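Local structure of gliding motility protein MglB (Myxococcus xanthus, 6IZW) at residues 32-37 / 58-63. The protein takes part in gliding motility as a partner of the small GTPase MglA, whose GTP hydrolysis it stimulates, and may also act as an adaptor and nucleotide-exchange factor. The protein carries 1 engineered substitution. Residues are numbered along the deposited sequence; the frame is centred on the assembly and turned at random.
Sequences FLVDKN and LTAGNV. With SO4 (sulfate ion), chain H.
Thr59 meets Phe32 with its hydroxyl and Val34 with its methyl. The hydroxyl lies at the edge of the Phe32 ring, in the ring plane, with OG1 3.5 Å from CZ, while the methyl CG2 packs 3.6 Å from CG1 of Val34. The Phe32 and Thr59 side chains point in opposing directions as they pass, and the hydroxyl meets the rim of the ring. OG1 stands anti to the carbonyl carbon (chi1 -71°), beside the backbone N; there it is also hydrogen-bonded to the carbonyl of Leu55 one turn back, which satisfies this buried polar atom. One residue on, Ala60 presses its CB against the backbone where strand 28-35 ends. Ala60 CB lies 3.2 Å from Lys36 O and 3.6 Å from Asp35 O, with CG2 of Val34 more loosely beside it. With only a methyl on the helix side, the backbones come close, Lys36 CA and Ala60 CA being 5.2 Å apart. A water bridges the two segments here by donating to both Lys36 O and Ala60 O, the latter at 2.7 Å. An Asx turn follows the strand: Asn37 N gives an almost straight bond (174°) to the anti lone pair of Asp35 OD1. Lys36 NZ forms a salt bridge with Glu77. Helix 52-72 also meets the second subunit, where Thr59 packs on Leu69 and Asn62 on Met66 of that copy. A helix laid across an antiparallel sheet of strand order 2-1-5-4-3 and also packed on a partner subunit is characteristic of the Roadblock/LC7 fold.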
loop_
_atom_site.group_PDB
_atom_site.type_symbol
_atom_site.label_atom_id
_atom_site.label_comp_id
_atom_site.label_asym_id
_atom_site.label_seq_id
_atom_site.Cartn_x
_atom_site.Cartn_y
_atom_site.Cartn_z
ATOM N N PHE B 32 -15.146 7.431 -5.189
ATOM C CA PHE B 32 -14.319 8.152 -4.230
ATOM C C PHE B 32 -13.017 8.585 -4.881
ATOM O O PHE B 32 -12.636 8.096 -5.948
ATOM C CB PHE B 32 -14.048 7.333 -2.954
ATOM C CG PHE B 32 -13.281 6.065 -3.179
ATOM C CD1 PHE B 32 -11.894 6.063 -3.160
ATOM C CD2 PHE B 32 -13.948 4.867 -3.379
ATOM C CE1 PHE B 32 -11.180 4.882 -3.361
ATOM C CE2 PHE B 32 -13.250 3.682 -3.582
ATOM C CZ PHE B 32 -11.864 3.683 -3.570
ATOM N N LEU B 33 -12.350 9.524 -4.211
ATOM C CA LEU B 33 -11.126 10.147 -4.678
ATOM C C LEU B 33 -10.059 9.970 -3.605
ATOM O O LEU B 33 -10.315 10.249 -2.430
ATOM C CB LEU B 33 -11.365 11.630 -4.974
ATOM C CG LEU B 33 -10.292 12.320 -5.808
ATOM C CD1 LEU B 33 -10.372 11.811 -7.239
ATOM C CD2 LEU B 33 -10.388 13.859 -5.751
ATOM N N VAL B 34 -8.871 9.500 -3.999
ATOM C CA VAL B 34 -7.818 9.144 -3.052
ATOM C C VAL B 34 -6.485 9.683 -3.549
ATOM O O VAL B 34 -6.156 9.574 -4.735
ATOM C CB VAL B 34 -7.735 7.617 -2.823
ATOM C CG1 VAL B 34 -7.579 6.873 -4.131
ATOM C CG2 VAL B 34 -6.577 7.275 -1.896
ATOM N N ASP B 35 -5.728 10.284 -2.642
ATOM C CA ASP B 35 -4.349 10.648 -2.920
ATOM C C ASP B 35 -3.492 9.393 -3.098
ATOM O O ASP B 35 -3.796 8.320 -2.569
ATOM C CB ASP B 35 -3.807 11.506 -1.771
ATOM C CG ASP B 35 -2.511 12.197 -2.116
ATOM O OD1 ASP B 35 -1.479 11.509 -2.310
ATOM O OD2 ASP B 35 -2.523 13.445 -2.184
ATOM N N LYS B 36 -2.394 9.544 -3.834
ATOM C CA LYS B 36 -1.495 8.420 -4.037
ATOM C C LYS B 36 -0.922 7.909 -2.717
ATOM O O LYS B 36 -0.696 6.700 -2.563
ATOM C CB LYS B 36 -0.374 8.820 -4.999
ATOM C CG LYS B 36 -0.695 8.507 -6.462
ATOM C CD LYS B 36 0.488 8.805 -7.368
ATOM C CE LYS B 36 0.050 8.797 -8.835
ATOM N NZ LYS B 36 1.208 8.921 -9.753
ATOM N N ASN B 37 -0.705 8.796 -1.748
ATOM C CA ASN B 37 -0.103 8.376 -0.494
ATOM C C ASN B 37 -1.084 7.640 0.401
ATOM O O ASN B 37 -0.689 7.216 1.488
ATOM C CB ASN B 37 0.502 9.579 0.246
ATOM C CG ASN B 37 -0.540 10.635 0.653
ATOM O OD1 ASN B 37 -1.712 10.334 0.926
ATOM N ND2 ASN B 37 -0.099 11.884 0.705
ATOM N N LEU B 58 -6.155 0.515 0.295
ATOM C CA LEU B 58 -5.870 -0.557 -0.643
ATOM C C LEU B 58 -5.724 -0.016 -2.060
ATOM O O LEU B 58 -4.854 -0.463 -2.820
ATOM C CB LEU B 58 -6.985 -1.594 -0.574
ATOM C CG LEU B 58 -7.147 -2.295 0.765
ATOM C CD1 LEU B 58 -8.534 -2.916 0.854
ATOM C CD2 LEU B 58 -6.057 -3.363 0.941
ATOM N N THR B 59 -6.554 0.963 -2.419
ATOM C CA THR B 59 -6.480 1.540 -3.750
ATOM C C THR B 59 -5.117 2.158 -3.982
ATOM O O THR B 59 -4.457 1.871 -4.986
ATOM C CB THR B 59 -7.592 2.573 -3.937
ATOM O OG1 THR B 59 -8.855 1.897 -4.026
ATOM C CG2 THR B 59 -7.364 3.400 -5.197
ATOM N N ALA B 60 -4.663 2.999 -3.055
ATOM C CA ALA B 60 -3.386 3.662 -3.267
ATOM C C ALA B 60 -2.238 2.672 -3.207
ATOM O O ALA B 60 -1.207 2.879 -3.860
ATOM C CB ALA B 60 -3.187 4.780 -2.247
ATOM N N GLY B 61 -2.389 1.599 -2.427
ATOM C CA GLY B 61 -1.391 0.543 -2.443
ATOM C C GLY B 61 -1.356 -0.177 -3.779
ATOM O O GLY B 61 -0.287 -0.387 -4.361
ATOM N N ASN B 62 -2.531 -0.548 -4.287
ATOM C CA ASN B 62 -2.616 -1.169 -5.604
ATOM C C ASN B 62 -1.976 -0.283 -6.672
ATOM O O ASN B 62 -1.078 -0.724 -7.402
ATOM C CB ASN B 62 -4.081 -1.467 -5.932
ATOM C CG ASN B 62 -4.294 -1.874 -7.376
ATOM O OD1 ASN B 62 -3.364 -2.264 -8.072
ATOM N ND2 ASN B 62 -5.528 -1.779 -7.835
ATOM N N VAL B 63 -2.401 0.980 -6.756
ATOM C CA VAL B 63 -1.900 1.870 -7.802
ATOM C C VAL B 63 -0.396 2.052 -7.675
ATOM O O VAL B 63 0.321 2.082 -8.681
ATOM C CB VAL B 63 -2.637 3.225 -7.760
ATOM C CG1 VAL B 63 -1.830 4.311 -8.493
ATOM C CG2 VAL B 63 -4.038 3.079 -8.346
HETATM S S SO4 H . 3.049 14.215 -0.874
HETATM O O1 SO4 H . 2.314 14.236 0.383
HETATM O O2 SO4 H . 2.208 14.877 -1.874
HETATM O O3 SO4 H . 3.345 12.853 -1.271
HETATM O O4 SO4 H . 4.308 14.943 -0.648
HETATM O O HOH W 1 -0.713 5.220 -5.063
#